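Local coordinates for protein EvdMO1 (Micromonospora carbonacea, PDB 5T39) that probably transfers a methyl group from S-adenosylmethionine during everninomicin biosynthesis, being the methyltransferase domain of a fused methyltransferase-oxidase enzyme, at residues Arg67-Ala72 and Gly172-Thr177; His237-Thr240 and Cys245-Val248; Asp89-Ala94 and Glu119-Thr124. All blocks are in the same frame, centred on the assembly; numbering follows the deposited sequence.

The three contacts sit round one Rossmann-like methyltransferase domain and its seven-stranded mixed sheet. Interaction 1 lays helix 62-72 on strand 172-180, and interaction 2 is the hairpin of strands 232-239 and 244-252 that finishes the same sheet; their centres are about 14 Å apart. Interaction 3 joins helix 88-94 to helix 108-121, its centre about 18 Å from that of interaction 1 and about 28 Å from that of interaction 2. Along the chain, interaction 3 is nested within the loop closed by interaction 1, and interaction 2 follows both. Tyr70 OH, probably bonded to Leu93 O, links helix 62-72 to helix 88-94. Together they pack helices and the terminal hairpin onto the sheet that carries the S-adenosyl-L-homocysteine pocket.

Interaction 1 (Arg67-Ala72 and Gly172-Thr177); sequences RAFYEA and GIYLST
Tyr174 of strand 172-180 meets helix 62-72 through its side chain alone, lying against Ala68 and Phe69. The apolar contacts come first. Phe69 presents the CD1 side of its ring, and CD1 comes to 3.5 Å from Tyr174 CB, which sits at the Phe69 ring edge, near its plane. Further out, Tyr174 CE1 reaches Ala68 CB at 4.0 Å, so the length of the tyrosine runs past Phe69 and on to the preceding residue of the helix. At the far end Tyr174 OH touches the Ala68 CB methyl at 3.6 Å, a van der Waals contact.

The aromatic pairing is looser. The two ring centroids of Phe69 and Tyr174 are 5.9 Å apart with planes at 52°, an oblique meeting that is neither a stack nor a T-shape. Both side chains leave their backbones with CG anti to N (chi1 -176° in each), which carries the Phe69 ring to the root of Tyr174 while the tyrosine ring runs on toward Ala68, whose CB lies obliquely to it.

No hydrogen bond crosses between 67-72 and 172-177. The nearby polar tie is Ala72 O, which accepts a hydrogen bond from Arg252 NH2 of strand 244-252.

Around the contact, Phe69 also packs on Ala146, Leu148 and Ile79 of the neighbouring parallel strands and meets the ring of Phe73, while Tyr174 touches Leu148 and Val248. Almost wholly carbon surfaces, with the Tyr174 hydroxyl, meet across this face of the Rossmann-like sheet: the Tyr174 contact is apolar, resting on shape and exclusion of water, and brings no directional bond.

Interaction 2 (His237-Thr240 and Cys245-Val248); sequences HERT and CDIV
Arg239 and Asp246 leave their strands by different routes: the arginine has CG anti to its amide nitrogen and then bends at chi3 (59°), whereas Asp246 swings its carboxylate back beside its own nitrogen (chi1 -52°). The guanidinium thus arrives side-on and makes a salt bridge of two hydrogen bonds, one to each carboxylate oxygen. Arg239 NE lies 2.8 Å from Asp246 OD2, which stays in the guanidinium plane, in a nearly straight bond; the one from Arg239 NH2 to Asp246 OD1, 3.0 Å, is less straight. Both nitrogens approach from above the carboxylate plane, as the two flat groups are turned 70° from each other.

On the same face a water bridges to the histidine: it donates to Asp246 OD2 at 2.7 Å and sits 2.8 Å from His237 NE2, in the plane of the imidazole ring. Val248 CG2 touches His237 CB at 4.1 Å.

On the opposite face of the hairpin Glu238 and Ile247 lie side by side, with Ile247 CD1 3.6 Å from Glu238 CD; the carboxylate itself is held by Arg218 and Tyr179.

Backbone bonds pair Arg239 with Asp246 and His237 with Val248, the latter through Val248 N to His237 O at 2.9 Å and a weak return bond. Glu238 and Ile247 form the non-hydrogen-bonded pair between them. This is the antiparallel hairpin that places strand 232-239 at the sheet edge, in the 3-2-1-4-5-7-6 strand order of class I methyltransferases.

Interaction 3 (Asp89-Ala94 and Glu119-Thr124); sequences DTLALA and EVHGAT
Leu91 reaches from helix 88-94 toward His121 and Ala123 at the end of helix 108-121. Its CB points at that segment, and CG stands anti to the backbone nitrogen (chi1 -176°), which carries both methyls outward from the helix. At CG the chain forks. One branch, CD1, touches both His121 CB at 3.8 Å and Ala123 CB at 4.0 Å. The other, CD2, lies over the middle of the imidazole: it is 3.6 Å from the centroid of the His121 ring and only 3° off the ring normal, a CH-pi contact in which the methyl is nearly equidistant from all five ring atoms.

A Schellman motif at Gly122, whose phi is positive, ends helix 108-121 just after His121 and brings Ala123 round to Leu91; Ala123 is itself the centre of an inverse gamma turn. In this class of Rossmann-like methyltransferase the two helices follow successive parallel strands, 78-82 and 100-105, and the chain next enters strand 126-130.

His121 has its CG beside its own backbone nitrogen (chi1 -74°), and its side chain crosses that of Leu91 at about a right angle, turning the ring face to the methyl. Phe43 meets the same imidazole edge-to-face. Nearby, Ala94 O accepts a hydrogen bond from Asn125 ND2, just beyond Thr124.

Interaction 1 (Arg67-Ala72 and Gly172-Thr177)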
loop_
_atom_site.group_PDB
_atom_site.type_symbol
_atom_site.label_atom_id
_atom_site.label_comp_id
_atom_site.label_asym_id
_atom_site.label_seq_id
_atom_site.Cartn_x
_atom_site.Cartn_y
_atom_site.Cartn_z
ATOM N N ARG A 67 11.209 2.666 -8.345
ATOM C CA ARG A 67 12.495 2.177 -8.828
ATOM C C ARG A 67 12.886 0.895 -8.105
ATOM O O ARG A 67 13.316 -0.081 -8.730
ATOM C CB ARG A 67 13.566 3.254 -8.635
ATOM C CG ARG A 67 15.009 2.836 -9.007
ATOM C CD ARG A 67 16.058 3.705 -8.303
ATOM N NE ARG A 67 15.700 3.921 -6.904
ATOM C CZ ARG A 67 15.835 3.016 -5.938
ATOM N NH1 ARG A 67 16.347 1.820 -6.196
ATOM N NH2 ARG A 67 15.454 3.312 -4.704
ATOM N N ALA A 68 12.754 0.883 -6.780
ATOM C CA ALA A 68 13.101 -0.317 -6.028
ATOM C C ALA A 68 12.183 -1.475 -6.387
ATOM O O ALA A 68 12.628 -2.624 -6.493
ATOM C CB ALA A 68 13.067 -0.038 -4.527
ATOM N N PHE A 69 10.894 -1.191 -6.576
ATOM C CA PHE A 69 9.933 -2.230 -6.931
ATOM C C PHE A 69 10.315 -2.889 -8.252
ATOM O O PHE A 69 10.316 -4.120 -8.369
ATOM C CB PHE A 69 8.541 -1.604 -7.012
ATOM C CG PHE A 69 7.444 -2.591 -7.270
ATOM C CD1 PHE A 69 6.801 -3.215 -6.214
ATOM C CD2 PHE A 69 7.039 -2.870 -8.555
ATOM C CE1 PHE A 69 5.790 -4.108 -6.438
ATOM C CE2 PHE A 69 6.024 -3.755 -8.781
ATOM C CZ PHE A 69 5.393 -4.374 -7.723
ATOM N N TYR A 70 10.644 -2.078 -9.255
ATOM C CA TYR A 70 11.001 -2.608 -10.563
ATOM C C TYR A 70 12.422 -3.159 -10.622
ATOM O O TYR A 70 12.731 -3.935 -11.536
ATOM C CB TYR A 70 10.749 -1.549 -11.632
ATOM C CG TYR A 70 9.279 -1.315 -11.893
ATOM C CD1 TYR A 70 8.438 -2.377 -12.176
ATOM C CD2 TYR A 70 8.738 -0.039 -11.869
ATOM C CE1 TYR A 70 7.097 -2.178 -12.437
ATOM C CE2 TYR A 70 7.393 0.170 -12.123
ATOM C CZ TYR A 70 6.577 -0.902 -12.405
ATOM O OH TYR A 70 5.240 -0.710 -12.664
ATOM N N GLU A 71 13.286 -2.811 -9.664
ATOM C CA GLU A 71 14.536 -3.556 -9.506
ATOM C C GLU A 71 14.244 -4.984 -9.065
ATOM O O GLU A 71 14.882 -5.933 -9.535
ATOM C CB GLU A 71 15.465 -2.856 -8.505
ATOM C CG GLU A 71 16.146 -1.616 -9.059
ATOM C CD GLU A 71 16.864 -0.778 -8.003
ATOM O OE1 GLU A 71 16.682 -1.024 -6.790
ATOM O OE2 GLU A 71 17.611 0.144 -8.405
ATOM N N ALA A 72 13.262 -5.154 -8.180
ATOM C CA ALA A 72 12.892 -6.477 -7.690
ATOM C C ALA A 72 12.116 -7.272 -8.736
ATOM O O ALA A 72 12.266 -8.501 -8.812
ATOM C CB ALA A 72 12.045 -6.321 -6.426
ATOM N N GLY A 172 5.129 -12.625 -6.115
ATOM C CA GLY A 172 6.032 -11.617 -5.611
ATOM C C GLY A 172 5.315 -10.588 -4.768
ATOM O O GLY A 172 4.207 -10.168 -5.106
ATOM N N ILE A 173 5.948 -10.163 -3.681
ATOM C CA ILE A 173 5.421 -9.084 -2.854
ATOM C C ILE A 173 6.549 -8.137 -2.484
ATOM O O ILE A 173 7.655 -8.562 -2.132
ATOM C CB ILE A 173 4.690 -9.627 -1.605
ATOM C CG1 ILE A 173 3.959 -8.493 -0.860
ATOM C CG2 ILE A 173 5.646 -10.397 -0.679
ATOM C CD1 ILE A 173 3.062 -8.989 0.249
ATOM N N TYR A 174 6.272 -6.841 -2.563
ATOM C CA TYR A 174 7.131 -5.793 -2.025
ATOM C C TYR A 174 6.402 -5.297 -0.791
ATOM O O TYR A 174 5.330 -4.696 -0.905
ATOM C CB TYR A 174 7.324 -4.689 -3.056
ATOM C CG TYR A 174 8.265 -3.579 -2.664
ATOM C CD1 TYR A 174 9.535 -3.492 -3.214
ATOM C CD2 TYR A 174 7.881 -2.605 -1.754
ATOM C CE1 TYR A 174 10.393 -2.466 -2.877
ATOM C CE2 TYR A 174 8.731 -1.571 -1.419
ATOM C CZ TYR A 174 9.986 -1.513 -1.989
ATOM O OH TYR A 174 10.862 -0.501 -1.683
ATOM N N LEU A 175 6.931 -5.621 0.380
ATOM C CA LEU A 175 6.256 -5.398 1.652
ATOM C C LEU A 175 7.034 -4.370 2.458
ATOM O O LEU A 175 8.197 -4.595 2.790
ATOM C CB LEU A 175 6.179 -6.714 2.427
ATOM C CG LEU A 175 5.574 -6.614 3.829
ATOM C CD1 LEU A 175 4.093 -6.265 3.735
ATOM C CD2 LEU A 175 5.789 -7.912 4.585
ATOM N N SER A 176 6.383 -3.265 2.809
ATOM C CA SER A 176 6.956 -2.272 3.707
ATOM C C SER A 176 6.021 -2.181 4.899
ATOM O O SER A 176 4.827 -1.910 4.725
ATOM C CB SER A 176 7.076 -0.931 2.992
ATOM O OG SER A 176 7.598 0.065 3.847
ATOM N N THR A 177 6.540 -2.466 6.096
ATOM C CA THR A 177 5.688 -2.541 7.269
ATOM C C THR A 177 6.482 -2.255 8.530
ATOM O O THR A 177 7.701 -2.422 8.578
ATOM C CB THR A 177 5.029 -3.930 7.373
ATOM O OG1 THR A 177 4.039 -3.922 8.407
ATOM C CG2 THR A 177 6.039 -5.039 7.613
#

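Interaction 2 (His237-Thr240 and Cys245-Val248)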
loop_
_atom_site.group_PDB
_atom_site.type_symbol
_atom_site.label_atom_id
_atom_site.label_comp_id
_atom_site.label_asym_id
_atom_site.label_seq_id
_atom_site.Cartn_x
_atom_site.Cartn_y
_atom_site.Cartn_z
ATOM N N HIS A 237 15.672 -3.023 3.666
ATOM C CA HIS A 237 15.885 -1.988 4.663
ATOM C C HIS A 237 15.331 -2.496 5.981
ATOM O O HIS A 237 14.283 -3.140 5.993
ATOM C CB HIS A 237 15.146 -0.708 4.254
ATOM C CG HIS A 237 15.048 0.312 5.344
ATOM N ND1 HIS A 237 16.130 1.047 5.775
ATOM C CD2 HIS A 237 13.997 0.709 6.098
ATOM C CE1 HIS A 237 15.745 1.864 6.742
ATOM N NE2 HIS A 237 14.458 1.671 6.963
ATOM N N GLU A 238 16.003 -2.182 7.078
ATOM C CA GLU A 238 15.471 -2.534 8.383
ATOM C C GLU A 238 16.000 -1.564 9.428
ATOM O O GLU A 238 17.189 -1.240 9.451
ATOM C CB GLU A 238 15.809 -3.984 8.757
ATOM C CG GLU A 238 15.094 -4.467 10.004
ATOM C CD GLU A 238 15.111 -5.976 10.188
ATOM O OE1 GLU A 238 15.791 -6.698 9.421
ATOM O OE2 GLU A 238 14.423 -6.440 11.126
ATOM N N ARG A 239 15.102 -1.105 10.296
ATOM C CA ARG A 239 15.456 -0.290 11.454
ATOM C C ARG A 239 14.855 -0.956 12.675
ATOM O O ARG A 239 13.639 -1.159 12.734
ATOM C CB ARG A 239 14.903 1.132 11.327
ATOM C CG ARG A 239 15.340 2.074 12.463
ATOM C CD ARG A 239 14.477 3.341 12.513
ATOM N NE ARG A 239 13.061 3.019 12.703
ATOM C CZ ARG A 239 12.499 2.737 13.876
ATOM N NH1 ARG A 239 13.221 2.750 14.991
ATOM N NH2 ARG A 239 11.205 2.455 13.941
ATOM N N THR A 240 15.690 -1.283 13.650
ATOM C CA THR A 240 15.214 -2.002 14.815
ATOM C C THR A 240 15.184 -1.118 16.050
ATOM O O THR A 240 15.960 -0.167 16.192
ATOM C CB THR A 240 16.057 -3.240 15.115
ATOM O OG1 THR A 240 17.371 -2.829 15.488
ATOM C CG2 THR A 240 16.120 -4.167 13.918
ATOM N N CYS A 245 9.580 -1.213 15.036
ATOM C CA CYS A 245 10.605 -1.520 14.051
ATOM C C CYS A 245 10.038 -1.268 12.660
ATOM O O CYS A 245 8.822 -1.303 12.457
ATOM C CB CYS A 245 11.026 -2.984 14.160
ATOM S SG CYS A 245 11.764 -3.421 15.750
ATOM N N ASP A 246 10.939 -1.052 11.696
ATOM C CA ASP A 246 10.577 -0.813 10.305
ATOM C C ASP A 246 11.294 -1.831 9.431
ATOM O O ASP A 246 12.472 -2.117 9.658
ATOM C CB ASP A 246 11.052 0.572 9.826
ATOM C CG ASP A 246 10.618 1.714 10.719
ATOM O OD1 ASP A 246 9.680 1.572 11.527
ATOM O OD2 ASP A 246 11.242 2.784 10.591
ATOM N N ILE A 247 10.620 -2.347 8.406
ATOM C CA ILE A 247 11.273 -3.271 7.488
ATOM C C ILE A 247 10.662 -3.128 6.100
ATOM O O ILE A 247 9.461 -2.866 5.937
ATOM C CB ILE A 247 11.231 -4.725 8.025
ATOM C CG1 ILE A 247 12.296 -5.601 7.354
ATOM C CG2 ILE A 247 9.836 -5.326 7.881
ATOM C CD1 ILE A 247 12.427 -6.975 7.995
ATOM N N VAL A 248 11.510 -3.314 5.093
ATOM C CA VAL A 248 11.095 -3.452 3.705
ATOM C C VAL A 248 11.698 -4.749 3.202
ATOM O O VAL A 248 12.919 -4.930 3.262
ATOM C CB VAL A 248 11.552 -2.268 2.834
ATOM C CG1 VAL A 248 11.044 -2.441 1.412
ATOM C CG2 VAL A 248 11.089 -0.933 3.417
HETATM O O HOH W 1 13.048 3.335 8.713
#

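Interaction 3 (Asp89-Ala94 and Glu119-Thr124)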
loop_
_atom_site.group_PDB
_atom_site.type_symbol
_atom_site.label_atom_id
_atom_site.label_comp_id
_atom_site.label_asym_id
_atom_site.label_seq_id
_atom_site.Cartn_x
_atom_site.Cartn_y
_atom_site.Cartn_z
ATOM N N ASP A 89 1.863 6.264 -5.219
ATOM C CA ASP A 89 2.646 5.118 -5.682
ATOM C C ASP A 89 2.050 4.546 -6.963
ATOM O O ASP A 89 2.784 4.102 -7.851
ATOM C CB ASP A 89 2.713 4.010 -4.623
ATOM C CG ASP A 89 3.601 4.345 -3.446
ATOM O OD1 ASP A 89 4.490 5.210 -3.567
ATOM O OD2 ASP A 89 3.414 3.683 -2.394
ATOM N N THR A 90 0.719 4.544 -7.067
ATOM C CA THR A 90 0.050 4.024 -8.253
ATOM C C THR A 90 0.533 4.767 -9.485
ATOM O O THR A 90 0.890 4.164 -10.507
ATOM C CB THR A 90 -1.468 4.222 -8.112
ATOM O OG1 THR A 90 -1.876 4.232 -6.735
ATOM C CG2 THR A 90 -2.201 3.153 -8.890
ATOM N N LEU A 91 0.561 6.097 -9.394
ATOM C CA LEU A 91 1.017 6.926 -10.505
ATOM C C LEU A 91 2.484 6.648 -10.837
ATOM O O LEU A 91 2.855 6.506 -12.010
ATOM C CB LEU A 91 0.813 8.387 -10.121
ATOM C CG LEU A 91 1.144 9.412 -11.191
ATOM C CD1 LEU A 91 0.235 9.242 -12.379
ATOM C CD2 LEU A 91 1.014 10.789 -10.598
ATOM N N ALA A 92 3.336 6.568 -9.814
ATOM C CA ALA A 92 4.750 6.308 -10.052
ATOM C C ALA A 92 4.969 4.959 -10.728
ATOM O O ALA A 92 5.811 4.834 -11.625
ATOM C CB ALA A 92 5.526 6.403 -8.741
ATOM N N LEU A 93 4.229 3.931 -10.304
ATOM C CA LEU A 93 4.340 2.615 -10.925
ATOM C C LEU A 93 3.843 2.610 -12.357
ATOM O O LEU A 93 4.281 1.777 -13.156
ATOM C CB LEU A 93 3.505 1.616 -10.143
ATOM C CG LEU A 93 4.035 1.264 -8.762
ATOM C CD1 LEU A 93 2.955 0.502 -8.020
ATOM C CD2 LEU A 93 5.319 0.452 -8.842
ATOM N N ALA A 94 2.918 3.497 -12.691
ATOM C CA ALA A 94 2.286 3.510 -14.003
ATOM C C ALA A 94 3.070 4.298 -15.037
ATOM O O ALA A 94 2.667 4.323 -16.204
ATOM C CB ALA A 94 0.879 4.098 -13.889
ATOM N N GLU A 119 -6.968 11.122 -13.224
ATOM C CA GLU A 119 -7.576 11.880 -14.309
ATOM C C GLU A 119 -6.719 13.083 -14.688
ATOM O O GLU A 119 -6.503 13.345 -15.877
ATOM C CB GLU A 119 -8.994 12.311 -13.940
ATOM C CG GLU A 119 -9.664 12.998 -15.114
ATOM C CD GLU A 119 -11.126 13.310 -14.919
ATOM O OE1 GLU A 119 -11.655 13.118 -13.815
ATOM O OE2 GLU A 119 -11.749 13.778 -15.891
ATOM N N VAL A 120 -6.204 13.817 -13.699
ATOM C CA VAL A 120 -5.374 14.983 -13.994
ATOM C C VAL A 120 -4.142 14.573 -14.786
ATOM O O VAL A 120 -3.718 15.281 -15.703
ATOM C CB VAL A 120 -4.992 15.710 -12.691
ATOM C CG1 VAL A 120 -3.952 16.787 -12.946
ATOM C CG2 VAL A 120 -6.208 16.297 -12.023
ATOM N N HIS A 121 -3.538 13.441 -14.433
ATOM C CA HIS A 121 -2.308 12.977 -15.060
ATOM C C HIS A 121 -2.541 12.130 -16.305
ATOM O O HIS A 121 -1.572 11.774 -16.981
ATOM C CB HIS A 121 -1.471 12.189 -14.044
ATOM C CG HIS A 121 -0.801 13.061 -13.032
ATOM N ND1 HIS A 121 0.469 13.554 -13.210
ATOM C CD2 HIS A 121 -1.228 13.533 -11.837
ATOM C CE1 HIS A 121 0.800 14.297 -12.171
ATOM N NE2 HIS A 121 -0.214 14.307 -11.324
ATOM N N GLY A 122 -3.785 11.804 -16.636
ATOM C CA GLY A 122 -4.043 10.971 -17.804
ATOM C C GLY A 122 -3.491 9.564 -17.701
ATOM O O GLY A 122 -3.051 8.996 -18.708
ATOM N N ALA A 123 -3.521 8.974 -16.509
ATOM C CA ALA A 123 -2.907 7.664 -16.251
ATOM C C ALA A 123 -3.892 6.536 -16.573
ATOM O O ALA A 123 -4.465 5.885 -15.691
ATOM C CB ALA A 123 -2.431 7.587 -14.808
ATOM N N THR A 124 -4.036 6.255 -17.870
ATOM C CA THR A 124 -5.054 5.321 -18.338
ATOM C C THR A 124 -4.713 3.859 -18.064
ATOM O O THR A 124 -5.605 3.013 -18.184
ATOM C CB THR A 124 -5.285 5.517 -19.839
ATOM O OG1 THR A 124 -4.054 5.281 -20.531
ATOM C CG2 THR A 124 -5.764 6.932 -20.143
#